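Local atomic coordinates of putative O-acetylhomoserine (Thiol)-lyase (Campylobacter jejuni, PDB entry 4OC9), a protein that probably uses pyridoxal 5'-phosphate to make homocysteine from O-acetylhomoserine and sulfide. Residues N59-V64 with L281-L286; T8-G13 with A70-G75; E301-F306 with G341-E346. One frame throughout, in Å; residues are numbered along the deposited sequence.

Interaction 1: N59-V64 with L281-L286; sequences NPTSDV and LLLQGL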
ATOM      1  N   ASN D  59      15.843  -2.103   4.947  1.00 11.54           N
ATOM      2  CA  ASN D  59      15.156  -1.552   3.778  1.00 10.87           C
ATOM      3  C   ASN D  59      15.311  -0.015   3.808  1.00  9.47           C
ATOM      4  O   ASN D  59      15.220   0.588   4.872  1.00  8.84           O
ATOM      5  CB  ASN D  59      13.715  -2.023   3.826  1.00 11.56           C
ATOM      6  CG  ASN D  59      12.854  -1.451   2.720  1.00 12.88           C
ATOM      7  OD1 ASN D  59      12.630  -0.228   2.637  1.00 13.22           O
ATOM      8  ND2 ASN D  59      12.234  -2.345   1.951  1.00 12.56           N
ATOM      9  N   PRO D  60      15.565   0.618   2.656  1.00  8.43           N
ATOM     10  CA  PRO D  60      15.760   2.069   2.621  1.00  8.19           C
ATOM     11  C   PRO D  60      14.600   2.884   3.178  1.00  7.74           C
ATOM     12  O   PRO D  60      14.848   3.893   3.850  1.00  8.96           O
ATOM     13  CB  PRO D  60      15.972   2.382   1.137  1.00  8.86           C
ATOM     14  CG  PRO D  60      16.302   1.076   0.501  1.00  9.05           C
ATOM     15  CD  PRO D  60      15.622   0.022   1.315  1.00  8.91           C
ATOM     16  N   THR D  61      13.365   2.453   2.968  1.00  6.72           N
ATOM     17  CA  THR D  61      12.217   3.182   3.503  1.00  6.19           C
ATOM     18  C   THR D  61      12.321   3.142   5.006  1.00  6.38           C
ATOM     19  O   THR D  61      12.339   4.182   5.673  1.00  6.19           O
ATOM     20  CB  THR D  61      10.864   2.595   3.040  1.00  5.82           C
ATOM     21  OG1 THR D  61      10.774   2.638   1.615  1.00  5.16           O
ATOM     22  CG2 THR D  61       9.706   3.372   3.625  1.00  5.55           C
ATOM     23  N   SER D  62      12.440   1.940   5.563  1.00  7.22           N
ATOM     24  CA  SER D  62      12.575   1.785   7.034  1.00  8.02           C
ATOM     25  C   SER D  62      13.868   2.406   7.622  1.00  8.91           C
ATOM     26  O   SER D  62      13.894   2.815   8.772  1.00  8.94           O
ATOM     27  CB  SER D  62      12.358   0.367   7.481  1.00  7.72           C
ATOM     28  OG  SER D  62      13.193  -0.523   6.785  1.00  8.77           O
ATOM     29  N   ASP D  63      14.922   2.538   6.816  1.00 11.11           N
ATOM     30  CA  ASP D  63      16.174   3.158   7.295  1.00 11.81           C
ATOM     31  C   ASP D  63      15.955   4.645   7.583  1.00 11.08           C
ATOM     32  O   ASP D  63      16.481   5.172   8.565  1.00  8.90           O
ATOM     33  CB  ASP D  63      17.319   3.004   6.289  1.00 13.73           C
ATOM     34  CG  ASP D  63      17.790   1.565   6.159  1.00 17.17           C
ATOM     35  OD1 ASP D  63      17.423   0.722   7.014  1.00 16.91           O
ATOM     36  OD2 ASP D  63      18.545   1.283   5.210  1.00 21.30           O
ATOM     37  N   VAL D  64      15.193   5.311   6.703  1.00 10.75           N
ATOM     38  CA  VAL D  64      14.913   6.733   6.892  1.00 11.09           C
ATOM     39  C   VAL D  64      14.170   6.900   8.231  1.00 11.53           C
ATOM     40  O   VAL D  64      14.499   7.770   9.038  1.00 12.09           O
ATOM     41  CB  VAL D  64      14.064   7.329   5.784  1.00 10.94           C
ATOM     42  CG1 VAL D  64      13.743   8.784   6.102  1.00 12.04           C
ATOM     43  CG2 VAL D  64      14.769   7.220   4.443  1.00 11.01           C
ATOM     44  N   LEU D 281       4.164   4.489   6.233  1.00  8.21           N
ATOM     45  CA  LEU D 281       3.047   5.105   6.963  1.00  7.89           C
ATOM     46  C   LEU D 281       3.554   5.693   8.264  1.00  8.09           C
ATOM     47  O   LEU D 281       3.171   6.794   8.648  1.00  9.19           O
ATOM     48  CB  LEU D 281       1.957   4.084   7.252  1.00  7.64           C
ATOM     49  CG  LEU D 281       1.169   3.667   6.027  1.00  7.84           C
ATOM     50  CD1 LEU D 281       0.248   2.494   6.293  1.00  7.93           C
ATOM     51  CD2 LEU D 281       0.364   4.854   5.520  1.00  7.54           C
ATOM     52  N   LEU D 282       4.417   4.953   8.962  1.00  7.70           N
ATOM     53  CA  LEU D 282       5.004   5.418  10.234  1.00  7.46           C
ATOM     54  C   LEU D 282       5.860   6.667  10.011  1.00  7.66           C
ATOM     55  O   LEU D 282       5.886   7.543  10.866  1.00  8.65           O
ATOM     56  CB  LEU D 282       5.742   4.288  10.924  1.00  7.13           C
ATOM     57  CG  LEU D 282       4.757   3.197  11.369  1.00  7.15           C
ATOM     58  CD1 LEU D 282       5.465   1.919  11.819  1.00  7.52           C
ATOM     59  CD2 LEU D 282       3.829   3.709  12.468  1.00  7.26           C
ATOM     60  N   LEU D 283       6.552   6.761   8.885  1.00  7.87           N
ATOM     61  CA  LEU D 283       7.302   7.966   8.592  1.00  8.56           C
ATOM     62  C   LEU D 283       6.348   9.107   8.455  1.00  8.52           C
ATOM     63  O   LEU D 283       6.631  10.204   8.910  1.00  7.52           O
ATOM     64  CB  LEU D 283       8.035   7.936   7.250  1.00  9.38           C
ATOM     65  CG  LEU D 283       9.419   7.322   7.124  1.00 10.56           C
ATOM     66  CD1 LEU D 283       9.813   7.165   5.668  1.00 12.17           C
ATOM     67  CD2 LEU D 283      10.371   8.263   7.851  1.00 10.55           C
ATOM     68  N   GLN D 284       5.225   8.860   7.791  1.00  8.68           N
ATOM     69  CA  GLN D 284       4.248   9.945   7.609  1.00  9.11           C
ATOM     70  C   GLN D 284       3.707  10.423   8.975  1.00  9.27           C
ATOM     71  O   GLN D 284       3.495  11.606   9.193  1.00  8.32           O
ATOM     72  CB  GLN D 284       3.069   9.532   6.705  1.00  8.56           C
ATOM     73  CG  GLN D 284       3.505   8.906   5.391  1.00  8.77           C
ATOM     74  CD  GLN D 284       4.456   9.750   4.576  1.00  8.57           C
ATOM     75  OE1 GLN D 284       5.562   9.294   4.321  1.00  8.41           O
ATOM     76  NE2 GLN D 284       4.103  10.987   4.258  1.00  7.98           N
ATOM     77  N   GLY D 285       3.463   9.465   9.873  1.00 10.08           N
ATOM     78  CA  GLY D 285       2.923   9.782  11.171  1.00  9.47           C
ATOM     79  C   GLY D 285       3.932  10.553  11.957  1.00  9.83           C
ATOM     80  O   GLY D 285       3.576  11.493  12.667  1.00  9.93           O
ATOM     81  N   LEU D 286       5.200  10.187  11.799  1.00 10.00           N
ATOM     82  CA  LEU D 286       6.247  10.877  12.522  1.00 11.09           C
ATOM     83  C   LEU D 286       6.262  12.354  12.169  1.00 10.95           C
ATOM     84  O   LEU D 286       6.481  13.213  13.013  1.00 12.27           O
ATOM     85  CB  LEU D 286       7.612  10.252  12.252  1.00 11.67           C
ATOM     86  CG  LEU D 286       8.771  10.914  13.014  1.00 12.14           C
ATOM     87  CD1 LEU D 286       8.528  10.879  14.509  1.00 13.03           C
ATOM     88  CD2 LEU D 286      10.077  10.189  12.684  1.00 13.64           C
TER
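Leu283 reaches from helix 276-309 to the first turn of helix 60-73 and carries the whole apolar contact with its two methyls. CD2 meets CG1 of Val64 at 3.8 Å, the side chains crossing at about a right angle. CD1 lies 3.9 Å from the carbonyl O of Thr61, three residues back in the same turn, with CG2 of Thr61 beside it. Val64 presents CG1 because that methyl stands anti to its backbone N (chi1 176°), with CG2 anti to the carbonyl carbon. Leu65 and Arg68, further along helix 60-73, also touch Leu283, which therefore packs along one flank of that helix.

The two helices belong to the fold type I architecture of pyridoxal phosphate enzymes in the trans-sulfuration family; 276-309 is the long helix that runs on to the C-terminal part of the chain.

The N-terminal end of helix 60-73 is held by polar bonds of its own. Asn59 is its N-cap: OD1 accepts from the backbone N of Thr61 at 2.8 Å, the donor lying in the carbonyl plane and the N-H bent to 141°. Its ND2 binds O of Tyr28, which fixes the amide's rotation. OG1 of Thr61 is hydrogen-bonded to O of Pro26 and to N of Tyr28, leaving methyl CG2 for the leucine. On the other helix, the backbone O of Gln284 accepts from NE2 of Gln211 of the second subunit.

Interaction 2: T8-G13 with A70-G75; sequences TLALHG and ANVEGG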
ATOM      1  N   THR D   8      11.404  19.942  13.127  1.00 13.67           N
ATOM      2  CA  THR D   8      12.041  20.021  11.835  1.00 12.73           C
ATOM      3  C   THR D   8      12.697  18.715  11.441  1.00 12.31           C
ATOM      4  O   THR D   8      12.624  18.301  10.265  1.00 10.96           O
ATOM      5  CB  THR D   8      13.052  21.177  11.786  1.00 12.42           C
ATOM      6  OG1 THR D   8      12.403  22.428  12.076  1.00 11.08           O
ATOM      7  CG2 THR D   8      13.705  21.259  10.403  1.00 12.67           C
ATOM      8  N   LEU D   9      13.319  18.069  12.424  1.00 11.31           N
ATOM      9  CA  LEU D   9      13.995  16.778  12.210  1.00 11.37           C
ATOM     10  C   LEU D   9      13.030  15.635  11.873  1.00 11.19           C
ATOM     11  O   LEU D   9      13.432  14.637  11.296  1.00  9.25           O
ATOM     12  CB  LEU D   9      14.809  16.384  13.423  1.00 10.74           C
ATOM     13  CG  LEU D   9      15.947  17.314  13.817  1.00 10.80           C
ATOM     14  CD1 LEU D   9      16.546  16.909  15.171  1.00  9.93           C
ATOM     15  CD2 LEU D   9      16.990  17.318  12.726  1.00 10.65           C
ATOM     16  N   ALA D  10      11.765  15.776  12.244  1.00 12.49           N
ATOM     17  CA  ALA D  10      10.778  14.745  11.929  1.00 14.57           C
ATOM     18  C   ALA D  10      10.339  14.864  10.462  1.00 15.83           C
ATOM     19  O   ALA D  10       9.668  13.974   9.931  1.00 21.41           O
ATOM     20  CB  ALA D  10       9.560  14.877  12.822  1.00 14.49           C
ATOM     21  N   LEU D  11      10.720  15.966   9.828  1.00 15.86           N
ATOM     22  CA  LEU D  11      10.360  16.289   8.423  1.00 15.49           C
ATOM     23  C   LEU D  11      11.492  16.299   7.392  1.00 15.17           C
ATOM     24  O   LEU D  11      11.253  16.113   6.193  1.00 16.03           O
ATOM     25  CB  LEU D  11       9.723  17.681   8.451  1.00 14.50           C
ATOM     26  CG  LEU D  11       8.353  17.774   9.123  1.00 15.12           C
ATOM     27  CD1 LEU D  11       7.984  19.157   9.547  1.00 14.51           C
ATOM     28  CD2 LEU D  11       7.297  17.194   8.184  1.00 17.02           C
ATOM     29  N   HIS D  12      12.704  16.557   7.870  1.00 14.35           N
ATOM     30  CA  HIS D  12      13.902  16.628   7.051  1.00 13.99           C
ATOM     31  C   HIS D  12      15.022  15.843   7.678  1.00 15.21           C
ATOM     32  O   HIS D  12      15.223  15.898   8.888  1.00 14.68           O
ATOM     33  CB  HIS D  12      14.373  18.073   6.982  1.00 13.64           C
ATOM     34  CG  HIS D  12      13.385  19.008   6.376  1.00 13.17           C
ATOM     35  ND1 HIS D  12      13.356  19.280   5.031  1.00 12.79           N
ATOM     36  CD2 HIS D  12      12.377  19.717   6.924  1.00 13.85           C
ATOM     37  CE1 HIS D  12      12.396  20.144   4.778  1.00 13.61           C
ATOM     38  NE2 HIS D  12      11.782  20.424   5.908  1.00 13.98           N
ATOM     39  N   GLY D  13      15.780  15.134   6.854  1.00 17.07           N
ATOM     40  CA  GLY D  13      16.902  14.333   7.355  1.00 16.12           C
ATOM     41  C   GLY D  13      16.861  12.855   6.956  1.00 18.62           C
ATOM     42  O   GLY D  13      15.807  12.307   6.610  1.00 16.25           O
ATOM     43  N   ALA D  70      15.810   8.297  15.627  1.00 10.64           N
ATOM     44  CA  ALA D  70      17.001   8.506  16.437  1.00 12.12           C
ATOM     45  C   ALA D  70      17.293  10.010  16.567  1.00 12.34           C
ATOM     46  O   ALA D  70      17.679  10.485  17.625  1.00 15.57           O
ATOM     47  CB  ALA D  70      18.211   7.801  15.830  1.00 12.58           C
ATOM     48  N   ASN D  71      17.144  10.722  15.480  1.00 12.32           N
ATOM     49  CA  ASN D  71      17.378  12.159  15.466  1.00 13.50           C
ATOM     50  C   ASN D  71      16.429  12.906  16.376  1.00 13.41           C
ATOM     51  O   ASN D  71      16.871  13.762  17.126  1.00 13.23           O
ATOM     52  CB  ASN D  71      17.294  12.727  14.041  1.00 11.94           C
ATOM     53  CG  ASN D  71      18.395  12.203  13.160  1.00 11.95           C
ATOM     54  OD1 ASN D  71      19.268  11.498  13.620  1.00 13.36           O
ATOM     55  ND2 ASN D  71      18.336  12.509  11.878  1.00 13.28           N
ATOM     56  N   VAL D  72      15.144  12.575  16.339  1.00 13.78           N
ATOM     57  CA  VAL D  72      14.197  13.280  17.219  1.00 15.43           C
ATOM     58  C   VAL D  72      14.461  12.959  18.685  1.00 16.29           C
ATOM     59  O   VAL D  72      14.218  13.788  19.522  1.00 18.62           O
ATOM     60  CB  VAL D  72      12.696  13.103  16.862  1.00 14.94           C
ATOM     61  CG1 VAL D  72      12.468  13.613  15.458  1.00 13.78           C
ATOM     62  CG2 VAL D  72      12.247  11.661  16.962  1.00 16.43           C
ATOM     63  N   GLU D  73      14.929  11.754  18.995  1.00 16.36           N
ATOM     64  CA  GLU D  73      15.231  11.382  20.393  1.00 16.85           C
ATOM     65  C   GLU D  73      16.589  11.911  20.862  1.00 17.38           C
ATOM     66  O   GLU D  73      16.849  11.943  22.060  1.00 18.82           O
ATOM     67  CB  GLU D  73      15.199   9.869  20.605  1.00 16.88           C
ATOM     68  CG  GLU D  73      13.836   9.195  20.685  1.00 18.42           C
ATOM     69  CD  GLU D  73      13.078   9.465  21.985  1.00 19.27           C
ATOM     70  OE1 GLU D  73      12.042   8.787  22.213  1.00 22.07           O
ATOM     71  OE2 GLU D  73      13.500  10.319  22.795  1.00 18.82           O
ATOM     72  N   GLY D  74      17.433  12.360  19.939  1.00 17.79           N
ATOM     73  CA  GLY D  74      18.759  12.855  20.291  1.00 19.23           C
ATOM     74  C   GLY D  74      19.718  11.662  20.459  1.00 22.95           C
ATOM     75  O   GLY D  74      20.733  11.751  21.134  1.00 22.76           O
ATOM     76  N   GLY D  75      19.372  10.522  19.853  1.00 21.67           N
ATOM     77  CA  GLY D  75      20.185   9.312  19.942  1.00 20.05           C
ATOM     78  C   GLY D  75      21.081   9.163  18.728  1.00 18.43           C
ATOM     79  O   GLY D  75      21.155  10.049  17.908  1.00 19.77           O
TER
HETATM   80  O   HOH W   1      15.883  14.166  10.967  1.00  2.99           O
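Leu9 leaves the short helix 6-9 toward the C-terminal turn of helix 60-73, and each step of its side chain meets a different part of that turn. CB lies 4.2 Å from CG1 of Val72. From there CG stands anti to the carbonyl carbon (chi1 -62°), and the chain extends past Val72 to the backbone before it. At the tip, CD1 rests 3.7 Å from the carbonyl O of Asn71 and a little further from its C, with CB of Asn71 alongside.

Val72 answers with one methyl: CG1 touches the Leu9 side chain near its root and also sits 3.9 Å from N of Ala10, with CB of Ala10 at 4.1 Å.

A water bridges the two segments beside this apolar patch. It donates to O of His12 at 2.8 Å and accepts from ND2 of Asn71 at 3.1 Å; its approach to O of Leu9, 2.5 Å, is unusually short and doubtful in detail. OD1 of the Asn71 amide is held by NE2 of Gln67.

Helix 60-73 stops here in a Schellman motif, with N of Gly75 bonded to O of Ala70 and N of Gly74, the positive-phi C-prime residue, to O of Asn71. That last carbonyl also has the leucine methyl packed beside it. The N-terminal segment faces the second subunit too, where Thr8 OG1 meets Asp413 and His12 NE2 meets Glu409 of that subunit. Methyl packing therefore joins the segments directly, while their polar link runs through water, from the carbonyl of His12, and probably that of Leu9, to the amide of Asn71.

Interaction 3: E301-F306 with G341-E346; sequences EKVANF and GLLSFE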
ATOM      1  N   GLU D 301      -6.252  16.703  29.093  1.00 16.36           N
ATOM      2  CA  GLU D 301      -6.301  17.543  30.283  1.00 19.90           C
ATOM      3  C   GLU D 301      -7.713  18.014  30.584  1.00 17.89           C
ATOM      4  O   GLU D 301      -8.138  17.947  31.730  1.00 18.94           O
ATOM      5  CB  GLU D 301      -5.335  18.692  30.170  1.00 24.24           C
ATOM      6  CG  GLU D 301      -5.190  19.478  31.456  1.00 32.57           C
ATOM      7  CD  GLU D 301      -3.909  20.374  31.346  1.00 41.18           C
ATOM      8  OE1 GLU D 301      -3.718  21.500  31.913  1.00 45.54           O
ATOM      9  OE2 GLU D 301      -2.996  19.870  30.635  1.00 34.83           O
ATOM     10  N   LYS D 302      -8.443  18.443  29.561  1.00 17.33           N
ATOM     11  CA  LYS D 302      -9.823  18.891  29.747  1.00 16.18           C
ATOM     12  C   LYS D 302     -10.727  17.761  30.195  1.00 15.62           C
ATOM     13  O   LYS D 302     -11.544  17.943  31.105  1.00 17.03           O
ATOM     14  CB  LYS D 302     -10.345  19.486  28.521  1.00 18.09           C
ATOM     15  CG  LYS D 302      -9.618  20.760  28.159  1.00 23.75           C
ATOM     16  CD  LYS D 302     -10.072  21.266  26.802  1.00 28.45           C
ATOM     17  CE  LYS D 302      -9.318  22.521  26.413  1.00 32.48           C
ATOM     18  NZ  LYS D 302      -9.722  22.910  25.039  1.00 34.85           N
ATOM     19  N   VAL D 303     -10.538  16.584  29.621  1.00 12.74           N
ATOM     20  CA  VAL D 303     -11.312  15.419  30.006  1.00 12.17           C
ATOM     21  C   VAL D 303     -10.934  15.061  31.457  1.00 12.49           C
ATOM     22  O   VAL D 303     -11.798  14.726  32.269  1.00 13.98           O
ATOM     23  CB  VAL D 303     -11.047  14.211  29.077  1.00 12.31           C
ATOM     24  CG1 VAL D 303     -11.679  12.934  29.599  1.00 12.30           C
ATOM     25  CG2 VAL D 303     -11.545  14.508  27.678  1.00 13.23           C
ATOM     26  N   ALA D 304      -9.658  15.127  31.789  1.00 12.06           N
ATOM     27  CA  ALA D 304      -9.226  14.801  33.140  1.00 11.99           C
ATOM     28  C   ALA D 304      -9.862  15.732  34.171  1.00 11.66           C
ATOM     29  O   ALA D 304     -10.377  15.278  35.196  1.00 11.22           O
ATOM     30  CB  ALA D 304      -7.715  14.874  33.235  1.00 12.15           C
ATOM     31  N   ASN D 305      -9.830  17.026  33.896  1.00 12.10           N
ATOM     32  CA  ASN D 305     -10.433  18.015  34.799  1.00 13.91           C
ATOM     33  C   ASN D 305     -11.936  17.774  34.990  1.00 14.95           C
ATOM     34  O   ASN D 305     -12.474  17.938  36.079  1.00 14.54           O
ATOM     35  CB  ASN D 305     -10.173  19.452  34.313  1.00 14.66           C
ATOM     36  CG  ASN D 305      -8.713  19.836  34.398  1.00 16.16           C
ATOM     37  OD1 ASN D 305      -7.953  19.249  35.174  1.00 18.47           O
ATOM     38  ND2 ASN D 305      -8.321  20.847  33.647  1.00 15.82           N
ATOM     39  N   PHE D 306     -12.611  17.426  33.896  1.00 16.74           N
ATOM     40  CA  PHE D 306     -14.044  17.137  33.918  1.00 15.48           C
ATOM     41  C   PHE D 306     -14.322  15.918  34.771  1.00 14.83           C
ATOM     42  O   PHE D 306     -15.209  15.942  35.604  1.00 15.67           O
ATOM     43  CB  PHE D 306     -14.575  16.912  32.501  1.00 16.44           C
ATOM     44  CG  PHE D 306     -15.893  16.189  32.464  1.00 15.46           C
ATOM     45  CD1 PHE D 306     -17.081  16.840  32.695  1.00 15.97           C
ATOM     46  CD2 PHE D 306     -15.922  14.863  32.193  1.00 16.26           C
ATOM     47  CE1 PHE D 306     -18.275  16.153  32.665  1.00 14.80           C
ATOM     48  CE2 PHE D 306     -17.109  14.165  32.150  1.00 16.57           C
ATOM     49  CZ  PHE D 306     -18.285  14.807  32.412  1.00 14.42           C
ATOM     50  N   GLY D 341      -1.941  11.588  25.790  1.00 14.39           N
ATOM     51  CA  GLY D 341      -3.374  11.264  25.785  1.00 13.82           C
ATOM     52  C   GLY D 341      -3.923  10.075  26.494  1.00 14.09           C
ATOM     53  O   GLY D 341      -5.059   9.691  26.250  1.00 14.56           O
ATOM     54  N   LEU D 342      -3.130   9.472  27.366  1.00 14.34           N
ATOM     55  CA  LEU D 342      -3.611   8.317  28.097  1.00 14.92           C
ATOM     56  C   LEU D 342      -3.972   8.706  29.518  1.00 15.52           C
ATOM     57  O   LEU D 342      -3.271   9.491  30.156  1.00 15.12           O
ATOM     58  CB  LEU D 342      -2.521   7.277  28.204  1.00 16.76           C
ATOM     59  CG  LEU D 342      -3.007   5.942  28.746  1.00 18.17           C
ATOM     60  CD1 LEU D 342      -3.950   5.325  27.698  1.00 19.01           C
ATOM     61  CD2 LEU D 342      -1.835   5.026  28.966  1.00 19.12           C
ATOM     62  N   LEU D 343      -5.093   8.209  30.010  1.00 16.47           N
ATOM     63  CA  LEU D 343      -5.464   8.504  31.390  1.00 15.98           C
ATOM     64  C   LEU D 343      -6.354   7.364  31.883  1.00 17.62           C
ATOM     65  O   LEU D 343      -6.830   6.562  31.069  1.00 14.83           O
ATOM     66  CB  LEU D 343      -6.188   9.813  31.518  1.00 16.56           C
ATOM     67  CG  LEU D 343      -7.605  10.008  30.994  1.00 15.71           C
ATOM     68  CD1 LEU D 343      -8.603   9.222  31.820  1.00 14.93           C
ATOM     69  CD2 LEU D 343      -7.992  11.467  31.140  1.00 15.06           C
ATOM     70  N   SER D 344      -6.540   7.255  33.200  1.00 16.67           N
ATOM     71  CA  SER D 344      -7.424   6.235  33.707  1.00 17.57           C
ATOM     72  C   SER D 344      -8.222   6.851  34.826  1.00 17.10           C
ATOM     73  O   SER D 344      -7.906   7.916  35.325  1.00 17.56           O
ATOM     74  CB  SER D 344      -6.709   4.983  34.191  1.00 18.34           C
ATOM     75  OG  SER D 344      -5.957   5.258  35.330  1.00 19.90           O
ATOM     76  N   PHE D 345      -9.347   6.231  35.150  1.00 19.49           N
ATOM     77  CA  PHE D 345     -10.178   6.734  36.236  1.00 18.55           C
ATOM     78  C   PHE D 345     -10.951   5.583  36.870  1.00 18.94           C
ATOM     79  O   PHE D 345     -11.110   4.522  36.265  1.00 18.63           O
ATOM     80  CB  PHE D 345     -11.151   7.854  35.787  1.00 16.99           C
ATOM     81  CG  PHE D 345     -12.224   7.421  34.837  1.00 15.88           C
ATOM     82  CD1 PHE D 345     -13.429   6.950  35.318  1.00 15.97           C
ATOM     83  CD2 PHE D 345     -12.038   7.493  33.479  1.00 14.35           C
ATOM     84  CE1 PHE D 345     -14.427   6.562  34.443  1.00 16.26           C
ATOM     85  CE2 PHE D 345     -13.020   7.096  32.602  1.00 14.28           C
ATOM     86  CZ  PHE D 345     -14.222   6.642  33.082  1.00 15.40           C
ATOM     87  N   GLU D 346     -11.452   5.840  38.071  1.00 19.55           N
ATOM     88  CA  GLU D 346     -12.227   4.884  38.825  1.00 20.31           C
ATOM     89  C   GLU D 346     -13.707   5.195  38.744  1.00 20.92           C
ATOM     90  O   GLU D 346     -14.132   6.318  39.012  1.00 21.31           O
ATOM     91  CB  GLU D 346     -11.806   4.905  40.316  1.00 21.32           C
ATOM     92  CG  GLU D 346     -10.346   4.561  40.542  1.00 22.69           C
ATOM     93  CD  GLU D 346     -10.024   3.151  40.101  1.00 26.97           C
ATOM     94  OE1 GLU D 346     -10.809   2.241  40.456  1.00 31.89           O
ATOM     95  OE2 GLU D 346      -8.978   2.945  39.442  1.00 27.53           O
TER
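Ala304 and Val303 of helix 276-309 receive a single methyl from the strand opposite, CD2 of Leu343. It comes to 4.0 Å from CB of Ala304 and 4.3 Å from CG1 of Val303, and lies 4.1 Å from the backbone N of Ala304. The leucine thus bears on the helix backbone as well as on the two side chains. The contact is wholly apolar, and all three residues are buried.

Two torsions put the methyl there. CG of Leu343 stands between the backbone N and the carbonyl carbon (chi1 70°), an uncommon setting for leucine, which a strand tolerates better than a helix; with CD1 at chi2 69°, CD2 extends roughly anti to CA and reaches the helix. The strand is extended, and the CB of Leu343 points toward the helix.

Around this first shell, Leu307, further along the same helix, and Leu404 of the adjacent strand also touch Leu343, together with Tyr318 from a loop. Val303 is covered in addition by Leu418 of helix 411-422. The strand itself is anchored by backbone hydrogen bonds of Leu343 with Leu404 and of Phe345 with Ile402, and on its other edge by those of Ser344 with Asn317.

Strand 342-346 lies between 315-317 and 401-405, antiparallel to both, in the smaller mixed sheet of the chain. The C-terminal half of helix 276-309 packs on one face of that sheet, and helix 411-422 lies alongside to cover Val303 and Phe306.

In the fold
Interactions 1 and 2 adjoin, their centres 12 Å apart: both draw on helix 60-73, the first at its N-terminal start and the second at its C-terminal end, and O of Leu286 lies 3.5 Å from CB of Ala10. Interaction 3 stands about 32 Å from interaction 1, centre to centre, yet helix 276-309 runs through both. Interactions 1 and 3 are buried and join their segments by apolar packing, in interaction 1 partly against a backbone carbonyl, helix to helix in one and helix to sheet in the other. Interaction 2 is only partly buried and adds a bridging water. The second subunit reaches segments of interactions 1 and 2, whereas interaction 3 lies within one chain.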